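Local structure of PUA domain-containing protein (Archaeoglobus fulgidus DSM 4304, 2Q07) at residues Arg73-Leu78 / Leu173-Ser178; Ile183-Lys188 / Glu219-Tyr224; Tyr212-Ile217 / Asn259-Phe264. The protein probably binds RNA and acts in archaeosine-tRNA biosynthesis, as an archaeosine synthase type 1 protein whose C-terminal part, ending in a PUA domain, forms this chain. One frame throughout, in Å; residues are numbered along the deposited sequence.

Contact 1. Residues Arg73-Leu78 / Leu173-Ser178; sequences REFELL and LEHMLS
Glu76 OE2 is gripped by two nitrogens of a single side chain. Arg73 approaches it side-on, with NE 3.1 Å and NH2 2.8 Å from Glu76 OE2, both bonds belonging to one salt bridge. The oxygen lies in the guanidinium plane; it offers NH2 its syn lone pair, whereas NE meets it from above the carboxylate, 61° out of that plane. Leu44 N and the Tyr193 hydroxyl hold OE1, so both oxygens of the carboxylate are fixed. Glu76 CB points away from helix 168-181, and the helix is met instead by Glu74, Phe75, Leu77 and Leu78. Glu74 lies alongside His175, the two pointing the same way, and its CG makes a CH-pi contact 3.7 Å from the centroid of the His175 ring, only 9° off the normal. The imidazole turns its edge toward the Phe75 face in an offset edge-to-face pair with planes at 76°; Phe75 CZ is 3.6 Å from His175 CD2. Bonds of ND1 to Arg171 O and NE2 to Lys26 N fix the ring's rotation and are consistent with a neutral imidazole. One residue on, the selenium of selenomethionine Met176 rests 3.9 Å from Leu77 CB, and Met176 CG meets Leu78 CD2 at 4.2 Å. Thus the turn after strand 70-72, at the edge of the DUF5591 sheet, is wedged against helix 168-181, with helix 16-24 touching Phe75 and strand 214-217 touching Met176.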
loop_
_atom_site.group_PDB
_atom_site.type_symbol
_atom_site.label_atom_id
_atom_site.label_comp_id
_atom_site.label_asym_id
_atom_site.label_seq_id
_atom_site.Cartn_x
_atom_site.Cartn_y
_atom_site.Cartn_z
ATOM N N ARG A 73 -3.320 -2.205 -6.603
ATOM C CA ARG A 73 -2.703 -3.447 -6.159
ATOM C C ARG A 73 -1.504 -3.240 -5.223
ATOM O O ARG A 73 -1.257 -4.052 -4.331
ATOM C CB ARG A 73 -2.274 -4.266 -7.373
ATOM C CG ARG A 73 -1.441 -5.499 -7.036
ATOM C CD ARG A 73 -2.068 -6.745 -7.617
ATOM N NE ARG A 73 -3.176 -7.214 -6.800
ATOM C CZ ARG A 73 -4.211 -7.913 -7.253
ATOM N NH1 ARG A 73 -4.308 -8.233 -8.538
ATOM N NH2 ARG A 73 -5.145 -8.304 -6.403
ATOM N N GLU A 74 -0.780 -2.141 -5.417
ATOM C CA GLU A 74 0.408 -1.837 -4.611
ATOM C C GLU A 74 0.140 -1.556 -3.138
ATOM O O GLU A 74 1.057 -1.609 -2.321
ATOM C CB GLU A 74 1.159 -0.646 -5.207
ATOM C CG GLU A 74 1.768 -0.898 -6.586
ATOM C CD GLU A 74 0.755 -0.864 -7.722
ATOM O OE1 GLU A 74 -0.443 -0.600 -7.484
ATOM O OE2 GLU A 74 1.170 -1.096 -8.869
ATOM N N PHE A 75 -1.105 -1.249 -2.796
ATOM C CA PHE A 75 -1.448 -0.957 -1.414
ATOM C C PHE A 75 -2.333 -2.041 -0.805
ATOM O O PHE A 75 -2.828 -1.877 0.305
ATOM C CB PHE A 75 -2.179 0.391 -1.321
ATOM C CG PHE A 75 -1.424 1.553 -1.926
ATOM C CD1 PHE A 75 -1.861 2.142 -3.110
ATOM C CD2 PHE A 75 -0.286 2.068 -1.299
ATOM C CE1 PHE A 75 -1.181 3.227 -3.664
ATOM C CE2 PHE A 75 0.404 3.156 -1.843
ATOM C CZ PHE A 75 -0.047 3.739 -3.031
ATOM N N GLU A 76 -2.523 -3.151 -1.509
ATOM C CA GLU A 76 -3.421 -4.188 -1.006
ATOM C C GLU A 76 -2.976 -4.917 0.269
ATOM O O GLU A 76 -3.702 -5.757 0.778
ATOM C CB GLU A 76 -3.742 -5.199 -2.118
ATOM C CG GLU A 76 -2.856 -6.415 -2.176
ATOM C CD GLU A 76 -3.432 -7.503 -3.080
ATOM O OE1 GLU A 76 -3.029 -8.671 -2.916
ATOM O OE2 GLU A 76 -4.278 -7.195 -3.956
ATOM N N LEU A 77 -1.804 -4.576 0.796
ATOM C CA LEU A 77 -1.304 -5.213 2.016
ATOM C C LEU A 77 -1.385 -4.290 3.235
ATOM O O LEU A 77 -1.157 -4.716 4.366
ATOM C CB LEU A 77 0.140 -5.687 1.809
ATOM C CG LEU A 77 0.332 -7.192 1.545
ATOM C CD1 LEU A 77 -0.830 -7.762 0.748
ATOM C CD2 LEU A 77 1.653 -7.414 0.823
ATOM N N LEU A 78 -1.723 -3.028 2.998
ATOM C CA LEU A 78 -1.833 -2.044 4.070
ATOM C C LEU A 78 -3.187 -2.141 4.776
ATOM O O LEU A 78 -4.125 -2.739 4.245
ATOM C CB LEU A 78 -1.643 -0.633 3.504
ATOM C CG LEU A 78 -0.242 -0.320 2.956
ATOM C CD1 LEU A 78 -0.269 0.960 2.149
ATOM C CD2 LEU A 78 0.743 -0.201 4.109
ATOM N N LEU A 173 6.281 -3.519 -2.089
ATOM C CA LEU A 173 7.124 -3.191 -0.955
ATOM C C LEU A 173 7.590 -1.744 -1.051
ATOM O O LEU A 173 7.602 -1.027 -0.047
ATOM C CB LEU A 173 8.325 -4.148 -0.891
ATOM C CG LEU A 173 8.054 -5.599 -0.471
ATOM C CD1 LEU A 173 9.348 -6.408 -0.573
ATOM C CD2 LEU A 173 7.517 -5.647 0.961
ATOM N N GLU A 174 7.960 -1.305 -2.253
ATOM C CA GLU A 174 8.404 0.073 -2.437
ATOM C C GLU A 174 7.271 1.041 -2.105
ATOM O O GLU A 174 7.504 2.085 -1.497
ATOM C CB GLU A 174 8.873 0.324 -3.877
ATOM C CG GLU A 174 10.038 -0.553 -4.299
ATOM C CD GLU A 174 10.497 -0.287 -5.721
ATOM O OE1 GLU A 174 9.635 -0.091 -6.609
ATOM O OE2 GLU A 174 11.726 -0.285 -5.953
ATOM N N HIS A 175 6.048 0.695 -2.508
ATOM C CA HIS A 175 4.897 1.553 -2.245
ATOM C C HIS A 175 4.535 1.616 -0.772
ATOM O O HIS A 175 4.024 2.625 -0.308
ATOM C CB HIS A 175 3.664 1.110 -3.049
ATOM C CG HIS A 175 3.607 1.683 -4.432
ATOM N ND1 HIS A 175 4.485 1.316 -5.427
ATOM C CD2 HIS A 175 2.802 2.630 -4.972
ATOM C CE1 HIS A 175 4.230 2.016 -6.519
ATOM N NE2 HIS A 175 3.214 2.823 -6.268
HETATM N N MSE A 176 4.784 0.540 -0.032
HETATM C CA MSE A 176 4.462 0.547 1.393
HETATM C C MSE A 176 5.442 1.434 2.156
HETATM O O MSE A 176 5.060 2.121 3.101
HETATM C CB MSE A 176 4.476 -0.873 1.944
HETATM C CG MSE A 176 3.448 -1.758 1.265
HETATM SE SE MSE A 176 3.322 -3.493 2.049
HETATM C CE MSE A 176 4.578 -4.452 0.966
ATOM N N LEU A 177 6.703 1.409 1.738
ATOM C CA LEU A 177 7.741 2.235 2.347
ATOM C C LEU A 177 7.398 3.708 2.100
ATOM O O LEU A 177 7.482 4.555 2.997
ATOM C CB LEU A 177 9.095 1.900 1.715
ATOM C CG LEU A 177 9.828 0.691 2.286
ATOM C CD1 LEU A 177 11.140 0.472 1.528
ATOM C CD2 LEU A 177 10.106 0.942 3.776
ATOM N N SER A 178 7.005 3.998 0.865
ATOM C CA SER A 178 6.622 5.343 0.454
ATOM C C SER A 178 5.430 5.799 1.294
ATOM O O SER A 178 5.446 6.871 1.890
ATOM C CB SER A 178 6.260 5.331 -1.033
ATOM O OG SER A 178 6.011 6.634 -1.523
#

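Contact 2. Residues Ile183-Lys188 / Glu219-Tyr224; sequences ITWSGK and EKIAAY
Trp185 carries most of this contact, reaching from an irregular segment onto the first turns of helix 219-227. Its CB points toward the helix, and a first torsion away from the staggered positions (chi1 -106°) lays the indole over Ile221. The five-membered ring comes first: Ile221 CG1 lies over one face, 4.1 Å from the centroid of that Trp185 ring, in a CH-pi contact almost on the normal, as the two side chains slide past each other in opposite directions. At the ring's edge Trp185 NE1 stands 4.3 Å from Tyr224 CG, and the edge of the five-membered ring is turned toward the tyrosine face in an edge-to-face pair with planes at 78°. Farther along, Trp185 CZ2 approaches Lys220 O, and the tip atom CH2 ends 3.8 Å from Lys220 CB. The lysine chain then bends at chi2 and leads its NZ away to Arg204 O. Beside the indole, Ile183 CD1 lies 4.0 Å from Tyr224 CD2 and 4.1 Å from Ile221 CG2, the isoleucine and tyrosine meeting tip to tip. Leu177 of helix 168-181 and Leu205 of strand 203-209 also touch Trp185, so the cluster lies between helix 219-227, helix 168-181 and the antiparallel sheet of the pre-PUA region. No hydrogen bond crosses between the segments: the join depends on dispersion and ring electrostatics, hence on the fit of shapes at a partly exposed surface.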
loop_
_atom_site.group_PDB
_atom_site.type_symbol
_atom_site.label_atom_id
_atom_site.label_comp_id
_atom_site.label_asym_id
_atom_site.label_seq_id
_atom_site.Cartn_x
_atom_site.Cartn_y
_atom_site.Cartn_z
ATOM N N ILE A 183 9.730 7.308 1.742
ATOM C CA ILE A 183 11.058 6.995 1.214
ATOM C C ILE A 183 10.954 5.691 0.429
ATOM O O ILE A 183 9.891 5.066 0.376
ATOM C CB ILE A 183 12.130 6.760 2.329
ATOM C CG1 ILE A 183 11.930 5.382 2.974
ATOM C CG2 ILE A 183 12.061 7.856 3.390
ATOM C CD1 ILE A 183 12.941 5.065 4.074
ATOM N N THR A 184 12.068 5.289 -0.173
ATOM C CA THR A 184 12.127 4.035 -0.896
ATOM C C THR A 184 13.474 3.391 -0.591
ATOM O O THR A 184 14.368 4.041 -0.055
ATOM C CB THR A 184 11.975 4.221 -2.417
ATOM O OG1 THR A 184 11.755 2.937 -3.015
ATOM C CG2 THR A 184 13.222 4.859 -3.023
ATOM N N TRP A 185 13.615 2.113 -0.918
ATOM C CA TRP A 185 14.858 1.406 -0.661
ATOM C C TRP A 185 15.005 0.227 -1.603
ATOM O O TRP A 185 14.018 -0.302 -2.110
ATOM C CB TRP A 185 14.897 0.888 0.781
ATOM C CG TRP A 185 15.802 1.648 1.697
ATOM C CD1 TRP A 185 15.579 2.883 2.246
ATOM C CD2 TRP A 185 17.062 1.209 2.199
ATOM N NE1 TRP A 185 16.625 3.235 3.066
ATOM C CE2 TRP A 185 17.550 2.226 3.057
ATOM C CE3 TRP A 185 17.831 0.055 2.011
ATOM C CZ2 TRP A 185 18.769 2.120 3.724
ATOM C CZ3 TRP A 185 19.039 -0.051 2.670
ATOM C CH2 TRP A 185 19.498 0.977 3.520
ATOM N N SER A 186 16.246 -0.193 -1.810
ATOM C CA SER A 186 16.545 -1.315 -2.687
ATOM C C SER A 186 16.842 -2.567 -1.866
ATOM O O SER A 186 17.011 -2.502 -0.644
ATOM C CB SER A 186 17.753 -0.978 -3.556
ATOM O OG SER A 186 18.885 -0.737 -2.741
ATOM N N GLY A 187 16.911 -3.707 -2.541
ATOM C CA GLY A 187 17.196 -4.948 -1.851
ATOM C C GLY A 187 16.558 -6.154 -2.515
ATOM O O GLY A 187 15.819 -6.033 -3.498
ATOM N N LYS A 188 16.839 -7.322 -1.958
ATOM C CA LYS A 188 16.310 -8.575 -2.471
ATOM C C LYS A 188 14.922 -8.795 -1.872
ATOM O O LYS A 188 14.709 -8.611 -0.672
ATOM C CB LYS A 188 17.259 -9.719 -2.081
ATOM C CG LYS A 188 16.915 -11.080 -2.672
ATOM C CD LYS A 188 17.935 -12.136 -2.250
ATOM C CE LYS A 188 19.349 -11.756 -2.688
ATOM N NZ LYS A 188 20.370 -12.771 -2.265
ATOM N N GLU A 219 17.266 -2.168 11.391
ATOM C CA GLU A 219 18.351 -1.205 11.602
ATOM C C GLU A 219 18.730 -0.159 10.558
ATOM O O GLU A 219 18.731 1.032 10.854
ATOM C CB GLU A 219 19.634 -1.931 12.029
ATOM C CG GLU A 219 20.550 -1.034 12.869
ATOM C CD GLU A 219 21.931 -1.629 13.128
ATOM O OE1 GLU A 219 22.039 -2.864 13.283
ATOM O OE2 GLU A 219 22.906 -0.851 13.196
ATOM N N LYS A 220 19.072 -0.593 9.353
ATOM C CA LYS A 220 19.493 0.321 8.293
ATOM C C LYS A 220 18.463 1.389 7.955
ATOM O O LYS A 220 18.808 2.562 7.808
ATOM C CB LYS A 220 19.846 -0.460 7.022
ATOM C CG LYS A 220 20.214 -1.912 7.271
ATOM C CD LYS A 220 18.990 -2.676 7.784
ATOM C CE LYS A 220 19.309 -4.067 8.251
ATOM N NZ LYS A 220 18.121 -4.607 8.957
ATOM N N ILE A 221 17.199 0.989 7.835
ATOM C CA ILE A 221 16.149 1.942 7.505
ATOM C C ILE A 221 15.891 2.905 8.651
ATOM O O ILE A 221 15.840 4.108 8.433
ATOM C CB ILE A 221 14.827 1.235 7.123
ATOM C CG1 ILE A 221 15.043 0.414 5.850
ATOM C CG2 ILE A 221 13.729 2.264 6.921
ATOM C CD1 ILE A 221 13.780 -0.164 5.253
ATOM N N ALA A 222 15.720 2.365 9.857
ATOM C CA ALA A 222 15.502 3.174 11.053
ATOM C C ALA A 222 16.655 4.173 11.180
ATOM O O ALA A 222 16.448 5.328 11.561
ATOM C CB ALA A 222 15.447 2.268 12.299
ATOM N N ALA A 223 17.863 3.708 10.860
ATOM C CA ALA A 223 19.069 4.533 10.913
ATOM C C ALA A 223 18.930 5.675 9.918
ATOM O O ALA A 223 19.246 6.823 10.227
ATOM C CB ALA A 223 20.305 3.693 10.577
ATOM N N TYR A 224 18.443 5.354 8.725
ATOM C CA TYR A 224 18.254 6.365 7.698
ATOM C C TYR A 224 17.222 7.394 8.151
ATOM O O TYR A 224 17.453 8.595 8.026
ATOM C CB TYR A 224 17.797 5.725 6.388
ATOM C CG TYR A 224 17.542 6.740 5.300
ATOM C CD1 TYR A 224 18.603 7.342 4.618
ATOM C CD2 TYR A 224 16.243 7.117 4.965
ATOM C CE1 TYR A 224 18.377 8.293 3.629
ATOM C CE2 TYR A 224 16.004 8.071 3.974
ATOM C CZ TYR A 224 17.075 8.651 3.311
ATOM O OH TYR A 224 16.844 9.582 2.323
#

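Contact 3. Residues Tyr212-Ile217 / Asn259-Phe264; sequences YGMLDI and NDVVVF
The seam between the pre-PUA region and the PUA domain runs through this contact, where strand 214-217 faces strand 261-264. The two run nearly parallel, at 18°, but their axes stay 8.6 Å apart and no direct hydrogen bond joins them, so the strands belong to separate sheets that meet through their side chains. Val261 is the hub. Its CG2, beside the backbone N, receives the methyl of selenomethionine Met214 at 3.2 Å from CE to Val261 CG2, tighter than an ordinary van der Waals contact. Met214 CE is also 3.5 Å from Asn259 O, reached because CG occupies the crowded position between N and carbonyl carbon and the chain bends at chi3. Met214 follows Gly213, whose positive phi (55°) suits glycine, and both face Asp209 as a G1 beta bulge at the start of this edge strand of the antiparallel pre-PUA sheet. Farther along, Ile217 and Val261 slide past each other in opposite directions: Ile217 CD1 meets Val261 CG1 at 4.0 Å and Val263 CG2 at 4.3 Å. An alanine at Val261 would lose both CG1 and CG2 and would probably loosen the seam on its Met214 and Ile217 sides together. On the PUA side, Val261 also touches Val272 of strand 270-275. At the exposed end a water donates to two acceptors, Tyr212 O at 2.5 Å and Asn259 OD1 at 2.8 Å, bridging the segments where Asn259 ND2 approaches the Tyr212 ring obliquely, 4.4 Å from its CD2.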
loop_
_atom_site.group_PDB
_atom_site.type_symbol
_atom_site.label_atom_id
_atom_site.label_comp_id
_atom_site.label_asym_id
_atom_site.label_seq_id
_atom_site.Cartn_x
_atom_site.Cartn_y
_atom_site.Cartn_z
ATOM N N TYR A 212 -0.555 -6.198 11.844
ATOM C CA TYR A 212 -0.848 -4.774 11.801
ATOM C C TYR A 212 -1.063 -4.209 10.398
ATOM O O TYR A 212 -1.348 -3.023 10.244
ATOM C CB TYR A 212 0.264 -3.991 12.507
ATOM C CG TYR A 212 0.324 -4.254 13.992
ATOM C CD1 TYR A 212 0.879 -5.434 14.491
ATOM C CD2 TYR A 212 -0.222 -3.345 14.902
ATOM C CE1 TYR A 212 0.885 -5.707 15.858
ATOM C CE2 TYR A 212 -0.225 -3.605 16.268
ATOM C CZ TYR A 212 0.329 -4.788 16.740
ATOM O OH TYR A 212 0.315 -5.063 18.087
ATOM N N GLY A 213 -0.923 -5.053 9.382
ATOM C CA GLY A 213 -1.109 -4.600 8.012
ATOM C C GLY A 213 -0.229 -3.411 7.649
ATOM O O GLY A 213 -0.716 -2.369 7.206
HETATM N N MSE A 214 1.075 -3.568 7.855
HETATM C CA MSE A 214 2.037 -2.516 7.541
HETATM C C MSE A 214 3.433 -3.117 7.548
HETATM O O MSE A 214 3.615 -4.269 7.933
HETATM C CB MSE A 214 1.958 -1.387 8.572
HETATM C CG MSE A 214 2.561 -1.730 9.926
HETATM SE SE MSE A 214 2.081 -0.453 11.316
HETATM C CE MSE A 214 2.832 1.143 10.536
ATOM N N LEU A 215 4.414 -2.328 7.131
ATOM C CA LEU A 215 5.798 -2.781 7.094
ATOM C C LEU A 215 6.492 -2.597 8.427
ATOM O O LEU A 215 6.325 -1.569 9.078
ATOM C CB LEU A 215 6.604 -1.993 6.059
ATOM C CG LEU A 215 6.570 -2.360 4.580
ATOM C CD1 LEU A 215 7.502 -1.428 3.827
ATOM C CD2 LEU A 215 6.997 -3.800 4.386
ATOM N N ASP A 216 7.257 -3.603 8.829
ATOM C CA ASP A 216 8.045 -3.509 10.042
ATOM C C ASP A 216 9.419 -3.200 9.450
ATOM O O ASP A 216 9.766 -3.751 8.404
ATOM C CB ASP A 216 8.091 -4.847 10.791
ATOM C CG ASP A 216 8.619 -4.697 12.207
ATOM O OD1 ASP A 216 9.180 -3.622 12.512
ATOM O OD2 ASP A 216 8.476 -5.640 13.014
ATOM N N ILE A 217 10.191 -2.322 10.085
ATOM C CA ILE A 217 11.520 -1.968 9.577
ATOM C C ILE A 217 12.621 -2.322 10.565
ATOM O O ILE A 217 12.375 -2.407 11.766
ATOM C CB ILE A 217 11.638 -0.460 9.281
ATOM C CG1 ILE A 217 11.349 0.338 10.557
ATOM C CG2 ILE A 217 10.689 -0.075 8.147
ATOM C CD1 ILE A 217 11.600 1.833 10.435
ATOM N N ASN A 259 -0.911 5.010 15.290
ATOM C CA ASN A 259 -0.344 3.751 14.796
ATOM C C ASN A 259 0.860 3.837 13.850
ATOM O O ASN A 259 1.124 2.895 13.105
ATOM C CB ASN A 259 -1.441 2.906 14.131
ATOM C CG ASN A 259 -1.252 1.409 14.358
ATOM O OD1 ASN A 259 -1.972 0.585 13.788
ATOM N ND2 ASN A 259 -0.289 1.052 15.202
ATOM N N ASP A 260 1.598 4.941 13.878
ATOM C CA ASP A 260 2.767 5.071 13.009
ATOM C C ASP A 260 4.002 4.380 13.575
ATOM O O ASP A 260 4.172 4.288 14.791
ATOM C CB ASP A 260 3.113 6.548 12.769
ATOM C CG ASP A 260 2.289 7.169 11.662
ATOM O OD1 ASP A 260 1.623 6.411 10.922
ATOM O OD2 ASP A 260 2.317 8.413 11.525
ATOM N N VAL A 261 4.852 3.881 12.682
ATOM C CA VAL A 261 6.098 3.258 13.099
ATOM C C VAL A 261 7.039 4.445 13.278
ATOM O O VAL A 261 7.187 5.278 12.373
ATOM C CB VAL A 261 6.675 2.304 12.020
ATOM C CG1 VAL A 261 8.082 1.861 12.408
ATOM C CG2 VAL A 261 5.788 1.087 11.871
ATOM N N VAL A 262 7.655 4.536 14.449
ATOM C CA VAL A 262 8.563 5.632 14.732
ATOM C C VAL A 262 9.921 5.101 15.159
ATOM O O VAL A 262 10.059 3.945 15.545
ATOM C CB VAL A 262 8.005 6.552 15.852
ATOM C CG1 VAL A 262 6.639 7.102 15.445
ATOM C CG2 VAL A 262 7.910 5.793 17.165
ATOM N N VAL A 263 10.928 5.960 15.073
ATOM C CA VAL A 263 12.275 5.600 15.462
ATOM C C VAL A 263 12.652 6.484 16.641
ATOM O O VAL A 263 12.820 7.696 16.481
ATOM C CB VAL A 263 13.268 5.837 14.309
ATOM C CG1 VAL A 263 14.690 5.611 14.790
ATOM C CG2 VAL A 263 12.935 4.916 13.141
ATOM N N PHE A 264 12.758 5.881 17.823
ATOM C CA PHE A 264 13.124 6.609 19.034
ATOM C C PHE A 264 14.638 6.548 19.226
ATOM O O PHE A 264 15.304 5.693 18.640
ATOM C CB PHE A 264 12.402 6.013 20.251
ATOM C CG PHE A 264 12.730 4.564 20.517
ATOM C CD1 PHE A 264 13.880 4.209 21.227
ATOM C CD2 PHE A 264 11.883 3.558 20.067
ATOM C CE1 PHE A 264 14.180 2.868 21.486
ATOM C CE2 PHE A 264 12.167 2.220 20.313
ATOM C CZ PHE A 264 13.321 1.870 21.026
HETATM O O HOH W 1 -2.357 -1.480 11.972
#

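How the contacts relate
The contacts lie in or between successive domains; contact 1 closes before the others open, while the segments of contacts 2 and 3 alternate along the chain. Contact 1 joins the DUF5591 domain to helix 168-181, contact 2 lies within the pre-PUA region, and contact 3 joins that region to the PUA domain. Centres lie about 15 Å apart for contacts 1 and 2 and about 13 Å for the other pairs, and each touches the other two. Leu177 of contact 1 packs its CG 3.5 Å from Leu215 CD1 and its CB 3.5 Å from Ile183 O. Strand 214-217 leads directly into helix 219-227, whose Ala222 O lies 3.7 Å from Val263 CG1, linking contacts 2 and 3.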